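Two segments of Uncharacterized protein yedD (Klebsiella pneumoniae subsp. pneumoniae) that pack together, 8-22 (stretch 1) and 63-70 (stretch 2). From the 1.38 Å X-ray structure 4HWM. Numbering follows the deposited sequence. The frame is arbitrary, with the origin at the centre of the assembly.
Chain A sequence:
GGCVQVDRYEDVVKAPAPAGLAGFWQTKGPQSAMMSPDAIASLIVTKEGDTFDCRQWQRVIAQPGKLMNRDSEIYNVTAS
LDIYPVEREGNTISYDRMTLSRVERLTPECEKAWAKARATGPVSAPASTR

Stretch 1 8-22: RYEDVVKAPAPAGLA
Stretch 2 63-70: QPGKLMNR

Residues 63-70, stretch 2, belong to an extended strand that begins earlier in the chain, against which stretch 1 runs as an irregular chain, opened by a 3-10 segment at 9-11 and continuing as loop; together they bury 586 Å². The register sets Tyr9 beside Gly65 (CA to CA, 8.8 Å) and Ala15 beside Met68 (CA to CA, 5.0 Å), so the chains converge from Tyr9 to Ala15, where stretch 1 runs across the strand, not alongside it, at the level of Leu67 to Asn69.

Gln63 does not reach stretch 1, and Pro64 only borders the Tyr9 hydroxyl. At Gly65 (phi/psi -160/-171), CA lies 3.3 Å from Tyr9 OH, at the ring edge.

Lys66 (-141/143) points toward stretch 1, its side chain extended (m, t, t, t) across one face of the Tyr9 ring (chi1 t, chi2 73°). Its CE stands 4.0 Å from the centroid of that ring, and its NZ, 4.3 Å from the centroid and 13° off the normal, makes a cation-pi contact. The same ammonium donates to the backbone: Lys66 NZ to Tyr9 O is 2.9 Å. Tyr9 O also accepts from Val12 N at 3.1 Å, so one carbonyl serves both the turn and the lysine. Val12 (t) points toward the strand, its CG1 4.2 Å from Lys66 CD.

Leu67 (-74/146; m, t) provides the backbone anchor. Ala15 N donates to Leu67 O at 2.8 Å, nearly linear at 173°, while Lys14 CA approaches the same oxygen at 3.5 Å in a CA-H...O contact. Leu67 CD1 meets Ala17 CB and Leu21 CD2, each at 4.1 Å; Ala17 and Leu21 thus both pack against the end of the Leu67 side chain.

Met68, a selenomethionine (t, t, p), points away, leaving its CA 4.1 Å from Ala15 CB. At Asn69 a water continues the pairing, accepting from Asn69 N at 2.9 Å and donating to Val13 O at 3.0 Å. Arg70 lies beyond the contact.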

# COMPACT_ATOMS: atom_id res chain seq x y z
N ARG A 8 3.66 19.58 -2.40
CA ARG A 8 2.26 19.20 -2.38
C ARG A 8 2.15 17.78 -2.89
O ARG A 8 2.87 17.39 -3.82
CB ARG A 8 1.43 20.10 -3.32
CG ARG A 8 1.35 21.57 -3.00
CD ARG A 8 0.18 22.18 -3.73
NE ARG A 8 0.20 21.90 -5.16
CZ ARG A 8 -0.87 21.77 -5.95
NH1 ARG A 8 -2.10 21.97 -5.48
NH2 ARG A 8 -0.70 21.48 -7.24
N TYR A 9 1.22 17.02 -2.35
CA TYR A 9 0.93 15.69 -2.90
C TYR A 9 0.62 15.68 -4.38
O TYR A 9 1.07 14.79 -5.11
CB TYR A 9 -0.22 15.05 -2.13
CG TYR A 9 -0.61 13.68 -2.59
CD1 TYR A 9 0.21 12.58 -2.30
CD2 TYR A 9 -1.77 13.47 -3.33
CE1 TYR A 9 -0.15 11.30 -2.72
CE2 TYR A 9 -2.15 12.20 -3.73
CZ TYR A 9 -1.33 11.11 -3.42
OH TYR A 9 -1.69 9.84 -3.80
N GLU A 10 -0.12 16.69 -4.85
CA GLU A 10 -0.55 16.78 -6.25
C GLU A 10 0.62 16.89 -7.19
O GLU A 10 0.49 16.52 -8.35
CB GLU A 10 -1.46 18.01 -6.47
CG GLU A 10 -2.81 17.89 -5.80
CD GLU A 10 -2.82 18.33 -4.35
OE1 GLU A 10 -1.74 18.62 -3.73
OE2 GLU A 10 -3.95 18.42 -3.82
N ASP A 11 1.74 17.41 -6.69
CA ASP A 11 2.93 17.67 -7.50
C ASP A 11 3.94 16.55 -7.44
O ASP A 11 4.97 16.60 -8.14
CB ASP A 11 3.57 19.00 -7.07
CG ASP A 11 2.62 20.19 -7.19
OD1 ASP A 11 1.80 20.23 -8.13
OD2 ASP A 11 2.72 21.13 -6.35
N VAL A 12 3.67 15.52 -6.64
CA VAL A 12 4.57 14.39 -6.52
C VAL A 12 4.57 13.61 -7.80
O VAL A 12 3.51 13.32 -8.37
CB VAL A 12 4.18 13.43 -5.37
CG1 VAL A 12 4.91 12.07 -5.52
CG2 VAL A 12 4.48 14.07 -4.05
N VAL A 13 5.80 13.31 -8.24
CA VAL A 13 6.08 12.54 -9.45
C VAL A 13 5.90 11.03 -9.16
O VAL A 13 6.66 10.42 -8.41
CB VAL A 13 7.51 12.82 -9.96
CG1 VAL A 13 7.85 11.92 -11.17
CG2 VAL A 13 7.64 14.31 -10.32
N LYS A 14 4.84 10.49 -9.73
CA LYS A 14 4.42 9.10 -9.45
C LYS A 14 5.33 8.15 -10.21
O LYS A 14 5.43 8.23 -11.44
CB LYS A 14 3.00 8.93 -9.91
CG LYS A 14 2.45 7.57 -9.66
CD LYS A 14 0.93 7.48 -9.99
CE LYS A 14 0.60 7.41 -11.46
NZ LYS A 14 -0.86 7.53 -11.77
N ALA A 15 6.01 7.27 -9.48
CA ALA A 15 6.96 6.32 -10.08
C ALA A 15 6.23 5.04 -10.49
O ALA A 15 5.50 4.46 -9.69
CB ALA A 15 8.07 5.97 -9.09
N PRO A 16 6.47 4.54 -11.72
CA PRO A 16 5.98 3.23 -12.07
C PRO A 16 6.53 2.14 -11.15
O PRO A 16 7.64 2.27 -10.64
CB PRO A 16 6.49 3.02 -13.51
CG PRO A 16 6.72 4.40 -14.02
CD PRO A 16 7.17 5.18 -12.85
N ALA A 17 5.73 1.12 -10.88
CA ALA A 17 6.18 0.05 -10.01
C ALA A 17 7.38 -0.66 -10.64
O ALA A 17 7.29 -1.08 -11.81
CB ALA A 17 5.07 -0.94 -9.80
N PRO A 18 8.48 -0.83 -9.88
CA PRO A 18 9.53 -1.73 -10.41
C PRO A 18 9.02 -3.14 -10.62
O PRO A 18 8.10 -3.59 -9.94
CB PRO A 18 10.59 -1.74 -9.31
CG PRO A 18 10.27 -0.61 -8.42
CD PRO A 18 8.82 -0.32 -8.55
N ALA A 19 9.65 -3.88 -11.53
CA ALA A 19 9.24 -5.23 -11.82
C ALA A 19 9.12 -6.06 -10.54
O ALA A 19 10.03 -6.10 -9.72
CB ALA A 19 10.26 -5.89 -12.77
N GLY A 20 7.98 -6.72 -10.40
CA GLY A 20 7.72 -7.62 -9.29
C GLY A 20 6.94 -6.99 -8.14
O GLY A 20 6.49 -7.73 -7.30
N LEU A 21 6.81 -5.66 -8.10
CA LEU A 21 6.18 -4.98 -6.98
C LEU A 21 4.68 -4.79 -7.19
O LEU A 21 3.93 -4.84 -6.22
CB LEU A 21 6.84 -3.65 -6.67
CG LEU A 21 6.31 -2.91 -5.43
CD1 LEU A 21 6.49 -3.76 -4.14
CD2 LEU A 21 6.93 -1.50 -5.31
N ALA A 22 4.23 -4.61 -8.41
CA ALA A 22 2.81 -4.41 -8.67
C ALA A 22 2.04 -5.63 -8.19
O ALA A 22 2.42 -6.78 -8.45
CB ALA A 22 2.54 -4.12 -10.15
N GLN A 63 -5.95 4.62 2.84
CA GLN A 63 -5.39 5.84 2.27
C GLN A 63 -4.77 5.57 0.92
O GLN A 63 -3.88 4.74 0.81
CB GLN A 63 -4.27 6.40 3.15
CG GLN A 63 -4.69 6.67 4.62
CD GLN A 63 -3.48 6.80 5.48
OE1 GLN A 63 -3.25 5.99 6.38
NE2 GLN A 63 -2.63 7.77 5.15
N PRO A 64 -5.23 6.30 -0.11
CA PRO A 64 -4.53 6.25 -1.39
C PRO A 64 -3.13 6.86 -1.28
O PRO A 64 -2.85 7.67 -0.39
CB PRO A 64 -5.45 7.07 -2.32
CG PRO A 64 -6.86 6.91 -1.67
CD PRO A 64 -6.52 7.00 -0.20
N GLY A 65 -2.24 6.51 -2.20
CA GLY A 65 -0.91 7.08 -2.27
C GLY A 65 -0.29 6.88 -3.65
O GLY A 65 -0.95 6.45 -4.58
N LYS A 66 0.99 7.21 -3.72
CA LYS A 66 1.77 7.12 -4.95
C LYS A 66 3.15 6.63 -4.62
O LYS A 66 3.73 7.07 -3.65
CB LYS A 66 1.99 8.52 -5.57
CG LYS A 66 0.78 9.22 -6.02
CD LYS A 66 1.10 10.64 -6.46
CE LYS A 66 -0.12 11.42 -6.84
NZ LYS A 66 0.28 12.86 -7.08
N LEU A 67 3.74 5.80 -5.48
CA LEU A 67 5.15 5.47 -5.34
C LEU A 67 6.01 6.66 -5.76
O LEU A 67 5.64 7.42 -6.68
CB LEU A 67 5.53 4.31 -6.23
CG LEU A 67 4.89 2.97 -5.95
CD1 LEU A 67 5.45 1.97 -6.97
CD2 LEU A 67 5.12 2.50 -4.50
N MSE A 68 7.13 6.81 -5.08
CA MSE A 68 8.14 7.82 -5.41
C MSE A 68 9.48 7.12 -5.39
O MSE A 68 9.75 6.26 -4.56
CB MSE A 68 8.10 8.94 -4.38
CG MSE A 68 9.11 10.06 -4.60
SE MSE A 68 9.00 11.36 -3.17
CE MSE A 68 9.86 10.27 -1.77
N ASN A 69 10.32 7.49 -6.36
CA ASN A 69 11.70 7.05 -6.41
C ASN A 69 12.54 8.22 -5.88
O ASN A 69 12.46 9.33 -6.41
CB ASN A 69 12.06 6.70 -7.85
CG ASN A 69 13.25 5.76 -7.96
OD1 ASN A 69 13.55 4.97 -7.07
ND2 ASN A 69 13.92 5.82 -9.10
N ARG A 70 13.27 7.99 -4.79
CA ARG A 70 14.22 8.98 -4.26
C ARG A 70 15.55 8.28 -4.07
O ARG A 70 15.65 7.33 -3.30
CB ARG A 70 13.73 9.58 -2.94
CG ARG A 70 14.58 10.77 -2.43
CD ARG A 70 13.87 11.58 -1.33
NE ARG A 70 13.81 10.88 -0.03
CZ ARG A 70 13.08 11.26 1.02
NH1 ARG A 70 12.32 12.35 0.98
NH2 ARG A 70 13.12 10.54 2.14
O HOH W 1 9.46 9.38 -8.35